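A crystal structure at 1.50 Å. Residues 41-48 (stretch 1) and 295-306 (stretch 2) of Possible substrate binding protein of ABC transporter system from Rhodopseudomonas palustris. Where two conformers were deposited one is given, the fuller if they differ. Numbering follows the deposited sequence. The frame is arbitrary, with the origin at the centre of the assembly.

Stretch 1, residues 41-48: TLDGRKIV
Stretch 2 (295-306) VVTAVQKAKSTD

A β-hairpin packs its turn against the last turns of a helix. Leu 42 to Arg 45 form a type I' turn, closed by Leu 42 N to Arg 45 O (2.8 Å) and Arg 45 N to Leu 42 O (2.9 Å). Asp 43 (phi/psi 49/45) and Gly 44 (85/-13) take its corners; positive phi suits glycine. Residues 295-302 are helical; Lys 303 (55/33) is the first to leave helical geometry. The closest CA pair is Asp 43 CA and Gln 300 CA, 7.3 Å apart.

Leu 42 (t, chi2 p) is the main bump. Its forked end enters the hollow between Val 296 and Val 299, both t and buried: CD1 lies 3.7 Å from Val 296 CG1, CD2 3.8 Å from Val 299 CG1. Branched apolar side chains suit this packing. Buried Ile 47 (m, t) adds a looser contact, CD1 to Val 296 CG2 at 4.4 Å.

Arg 45 (m, t, t, chi4 74°) reaches alongside the helix end. Val 299 CG1 covers one guanidinium face, 3.7 Å from NH1. Lys 303 C meets its edge, 3.6 Å from NH2.

Asp 43 (m) points toward the helix. Lys 303 (m, m, t, chi4 -141°) starts away but curls back, and its NZ forms a salt bridge with Asp 43 OD2 at 2.8 Å. Both are exposed, as suits charge. Water 1 donates to Asp 43 OD2 (2.6 Å) and Val 299 O (3.0 Å) and accepts from Arg 45 NH1 (2.6 Å). Both sides summed, 379 Å² is buried.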

ATOM      1  N   THR A  41       6.242  10.485  25.243  1.00 20.65           N
ATOM      2  CA  THR A  41       7.295  11.496  25.285  0.50 22.58           C
ATOM      3  C   THR A  41       8.498  10.938  24.572  1.00 23.44           C
ATOM      4  O   THR A  41       8.755   9.738  24.630  1.00 22.13           O
ATOM      5  CB  THR A  41       7.748  11.887  26.706  0.50 24.13           C
ATOM      6  OG1 THR A  41       8.437  10.786  27.320  0.50 27.64           O
ATOM      7  CG2 THR A  41       6.549  12.309  27.557  0.50 24.57           C
ATOM      8  N   LEU A  42       9.232  11.832  23.911  1.00 23.89           N
ATOM      9  CA  LEU A  42      10.415  11.497  23.140  1.00 25.74           C
ATOM     10  C   LEU A  42      11.490  12.532  23.432  1.00 26.89           C
ATOM     11  O   LEU A  42      11.308  13.712  23.109  1.00 27.41           O
ATOM     12  CB  LEU A  42      10.095  11.514  21.631  1.00 25.72           C
ATOM     13  CG  LEU A  42      11.258  11.132  20.707  1.00 27.40           C
ATOM     14  CD1 LEU A  42      11.672   9.665  20.912  1.00 28.59           C
ATOM     15  CD2 LEU A  42      10.824  11.384  19.249  1.00 26.61           C
ATOM     16  N   ASP A  43      12.590  12.093  24.035  1.00 30.52           N
ATOM     17  CA  ASP A  43      13.706  12.992  24.371  1.00 32.76           C
ATOM     18  C   ASP A  43      13.164  14.237  25.102  1.00 33.93           C
ATOM     19  O   ASP A  43      13.523  15.363  24.755  1.00 34.41           O
ATOM     20  CB  ASP A  43      14.461  13.404  23.095  1.00 33.59           C
ATOM     21  CG  ASP A  43      15.141  12.228  22.409  1.00 38.22           C
ATOM     22  OD1 ASP A  43      15.443  11.219  23.083  1.00 46.25           O
ATOM     23  OD2 ASP A  43      15.394  12.315  21.187  1.00 44.88           O
ATOM     24  N   GLY A  44      12.257  14.023  26.057  1.00 34.24           N
ATOM     25  CA  GLY A  44      11.680  15.120  26.847  1.00 35.87           C
ATOM     26  C   GLY A  44      10.480  15.852  26.246  1.00 36.64           C
ATOM     27  O   GLY A  44       9.806  16.632  26.937  1.00 36.89           O
ATOM     28  N   ARG A  45      10.206  15.634  24.962  1.00 34.12           N
ATOM     29  CA  ARG A  45       9.101  16.313  24.310  1.00 33.62           C
ATOM     30  C   ARG A  45       7.848  15.473  24.443  1.00 29.37           C
ATOM     31  O   ARG A  45       7.862  14.301  24.080  1.00 26.52           O
ATOM     32  CB  ARG A  45       9.384  16.495  22.798  1.00 35.14           C
ATOM     33  CG  ARG A  45      10.681  17.254  22.396  1.00 44.80           C
ATOM     34  CD  ARG A  45      10.719  17.492  20.835  1.00 51.27           C
ATOM     35  NE  ARG A  45      12.042  17.898  20.312  1.00 56.48           N
ATOM     36  CZ  ARG A  45      13.091  17.080  20.176  1.00 54.74           C
ATOM     37  NH1 ARG A  45      13.013  15.798  20.535  1.00 56.60           N
ATOM     38  NH2 ARG A  45      14.233  17.540  19.690  1.00 54.01           N
ATOM     39  N   LYS A  46       6.758  16.071  24.905  1.00 26.17           N
ATOM     40  CA  LYS A  46       5.470  15.390  24.912  0.60 25.82           C
ATOM     41  C   LYS A  46       4.960  15.336  23.468  1.00 24.51           C
ATOM     42  O   LYS A  46       5.010  16.324  22.749  1.00 24.85           O
ATOM     43  CB  LYS A  46       4.461  16.092  25.827  0.60 27.48           C
ATOM     44  CG  LYS A  46       2.951  15.704  25.656  0.60 25.87           C
ATOM     45  CD  LYS A  46       2.571  14.246  25.869  0.60 27.81           C
ATOM     46  CE  LYS A  46       3.279  13.607  27.053  0.60 20.57           C
ATOM     47  NZ  LYS A  46       2.758  12.273  27.398  0.60 32.03           N
ATOM     48  N   ILE A  47       4.499  14.170  23.047  1.00 21.07           N
ATOM     49  CA  ILE A  47       3.972  14.016  21.668  1.00 20.33           C
ATOM     50  C   ILE A  47       2.486  14.316  21.689  1.00 22.31           C
ATOM     51  O   ILE A  47       1.760  13.725  22.460  1.00 23.95           O
ATOM     52  CB  ILE A  47       4.198  12.609  21.108  1.00 18.61           C
ATOM     53  CG1 ILE A  47       5.683  12.256  21.211  1.00 19.39           C
ATOM     54  CG2 ILE A  47       3.650  12.516  19.659  1.00 21.08           C
ATOM     55  CD1 ILE A  47       6.096  10.881  20.718  1.00 18.76           C
ATOM     56  N   VAL A  48       2.059  15.245  20.828  1.00 20.78           N
ATOM     57  CA  VAL A  48       0.649  15.625  20.696  1.00 21.82           C
ATOM     58  C   VAL A  48       0.241  15.434  19.237  1.00 20.36           C
ATOM     59  O   VAL A  48       0.909  15.912  18.333  1.00 20.99           O
ATOM     60  CB  VAL A  48       0.419  17.112  21.124  1.00 24.83           C
ATOM     61  CG1 VAL A  48      -1.042  17.558  20.879  1.00 27.74           C
ATOM     62  CG2 VAL A  48       0.839  17.293  22.600  1.00 26.59           C
ATOM     63  N   VAL A 295       8.307   8.829  12.129  1.00 12.92           N
ATOM     64  CA  VAL A 295       8.418  10.144  12.796  1.00 13.60           C
ATOM     65  C   VAL A 295       9.303  10.048  14.026  1.00 14.19           C
ATOM     66  O   VAL A 295      10.210  10.866  14.202  1.00 14.63           O
ATOM     67  CB  VAL A 295       7.020  10.736  13.172  1.00 14.62           C
ATOM     68  CG1 VAL A 295       7.201  12.005  14.063  1.00 18.14           C
ATOM     69  CG2 VAL A 295       6.186  11.043  11.932  1.00 17.06           C
ATOM     70  N   VAL A 296       9.086   9.053  14.892  1.00 14.21           N
ATOM     71  CA  VAL A 296       9.840   8.965  16.121  1.00 14.11           C
ATOM     72  C   VAL A 296      11.318   8.686  15.806  1.00 14.56           C
ATOM     73  O   VAL A 296      12.203   9.288  16.402  1.00 16.59           O
ATOM     74  CB  VAL A 296       9.256   7.914  17.061  1.00 15.23           C
ATOM     75  CG1 VAL A 296      10.227   7.629  18.235  1.00 19.17           C
ATOM     76  CG2 VAL A 296       7.880   8.375  17.560  1.00 15.49           C
ATOM     77  N   THR A 297      11.592   7.793  14.855  1.00 14.16           N
ATOM     78  CA  THR A 297      12.956   7.442  14.492  1.00 14.65           C
ATOM     79  C   THR A 297      13.676   8.686  13.902  1.00 14.07           C
ATOM     80  O   THR A 297      14.837   8.949  14.258  1.00 15.66           O
ATOM     81  CB  THR A 297      12.934   6.298  13.508  1.00 15.57           C
ATOM     82  OG1 THR A 297      12.247   5.181  14.102  1.00 14.99           O
ATOM     83  CG2 THR A 297      14.344   5.872  13.113  1.00 14.20           C
ATOM     84  N   ALA A 298      12.955   9.468  13.083  1.00 15.59           N
ATOM     85  CA  ALA A 298      13.534  10.686  12.474  1.00 16.03           C
ATOM     86  C   ALA A 298      13.869  11.743  13.509  1.00 17.01           C
ATOM     87  O   ALA A 298      14.994  12.319  13.496  1.00 16.81           O
ATOM     88  CB  ALA A 298      12.608  11.278  11.432  1.00 15.28           C
ATOM     89  N   VAL A 299      12.929  11.994  14.414  1.00 16.05           N
ATOM     90  CA  VAL A 299      13.128  13.058  15.414  1.00 16.40           C
ATOM     91  C   VAL A 299      14.230  12.661  16.387  1.00 17.17           C
ATOM     92  O   VAL A 299      15.077  13.492  16.752  1.00 20.54           O
ATOM     93  CB  VAL A 299      11.800  13.446  16.138  1.00 17.33           C
ATOM     94  CG1 VAL A 299      12.036  14.413  17.292  1.00 18.00           C
ATOM     95  CG2 VAL A 299      10.767  14.013  15.166  1.00 15.98           C
ATOM     96  N   GLN A 300      14.268  11.388  16.746  1.00 16.53           N
ATOM     97  CA  GLN A 300      15.307  10.866  17.620  1.00 18.55           C
ATOM     98  C   GLN A 300      16.686  11.012  16.936  1.00 19.43           C
ATOM     99  O   GLN A 300      17.677  11.393  17.574  1.00 22.52           O
ATOM    100  CB  GLN A 300      15.022   9.403  18.003  1.00 19.69           C
ATOM    101  CG  GLN A 300      15.947   8.869  19.068  1.00 28.09           C
ATOM    102  N   LYS A 301      16.754  10.696  15.652  1.00 18.56           N
ATOM    103  CA  LYS A 301      18.020  10.752  14.943  0.50 18.89           C
ATOM    104  C   LYS A 301      18.475  12.197  14.712  1.00 19.90           C
ATOM    105  O   LYS A 301      19.662  12.506  14.926  1.00 21.48           O
ATOM    106  CB  LYS A 301      17.948   9.997  13.621  0.50 18.53           C
ATOM    107  CG  LYS A 301      19.280   9.973  12.899  0.50 18.24           C
ATOM    108  CD  LYS A 301      19.214   9.182  11.616  0.50 17.11           C
ATOM    109  CE  LYS A 301      20.308   9.643  10.646  0.50 20.62           C
ATOM    110  NZ  LYS A 301      20.137   9.087   9.278  0.50 21.13           N
ATOM    111  N   ALA A 302      17.547  13.075  14.314  1.00 19.29           N
ATOM    112  CA  ALA A 302      17.850  14.487  14.042  1.00 20.13           C
ATOM    113  C   ALA A 302      18.110  15.288  15.306  1.00 21.48           C
ATOM    114  O   ALA A 302      18.779  16.341  15.251  1.00 21.49           O
ATOM    115  CB  ALA A 302      16.717  15.122  13.246  1.00 19.76           C
ATOM    116  N   LYS A 303      17.569  14.833  16.433  1.00 21.09           N
ATOM    117  CA  LYS A 303      17.634  15.571  17.710  1.00 21.73           C
ATOM    118  C   LYS A 303      17.070  16.995  17.577  1.00 23.14           C
ATOM    119  O   LYS A 303      17.506  17.944  18.266  1.00 21.80           O
ATOM    120  CB  LYS A 303      19.058  15.547  18.262  1.00 24.55           C
ATOM    121  CG  LYS A 303      19.558  14.125  18.633  1.00 30.64           C
ATOM    122  CD  LYS A 303      18.764  13.543  19.825  1.00 42.52           C
ATOM    123  CE  LYS A 303      19.109  12.074  20.138  1.00 47.18           C
ATOM    124  NZ  LYS A 303      17.868  11.287  20.522  1.00 42.36           N
ATOM    125  N   SER A 304      16.071  17.129  16.711  1.00 20.30           N
ATOM    126  CA  SER A 304      15.501  18.406  16.333  1.00 20.51           C
ATOM    127  C   SER A 304      14.258  18.157  15.507  1.00 21.10           C
ATOM    128  O   SER A 304      14.122  17.085  14.891  1.00 23.16           O
ATOM    129  CB  SER A 304      16.514  19.227  15.475  1.00 22.61           C
ATOM    130  OG  SER A 304      15.987  20.485  15.082  1.00 24.01           O
ATOM    131  N   THR A 305      13.374  19.144  15.472  1.00 21.14           N
ATOM    132  CA  THR A 305      12.264  19.153  14.523  1.00 22.71           C
ATOM    133  C   THR A 305      12.459  20.161  13.372  1.00 22.08           C
ATOM    134  O   THR A 305      11.550  20.376  12.565  1.00 23.35           O
ATOM    135  CB  THR A 305      10.913  19.376  15.207  1.00 24.64           C
ATOM    136  OG1 THR A 305      10.901  20.641  15.854  1.00 26.45           O
ATOM    137  CG2 THR A 305      10.630  18.289  16.266  1.00 27.69           C
ATOM    138  N   ASP A 306      13.643  20.770  13.281  1.00 20.22           N
ATOM    139  CA  ASP A 306      14.003  21.641  12.152  1.00 20.49           C
ATOM    140  C   ASP A 306      13.836  20.837  10.847  1.00 19.83           C
ATOM    141  O   ASP A 306      14.343  19.723  10.743  1.00 19.42           O
ATOM    142  CB  ASP A 306      15.456  22.089  12.276  1.00 21.00           C
ATOM    143  CG  ASP A 306      15.932  22.844  11.072  1.00 25.02           C
ATOM    144  OD1 ASP A 306      15.553  24.021  10.919  1.00 26.97           O
ATOM    145  OD2 ASP A 306      16.707  22.283  10.256  1.00 25.27           O
TER
HETATM  146  O   HOH W   1      14.967  14.318  19.626  1.00 34.68           O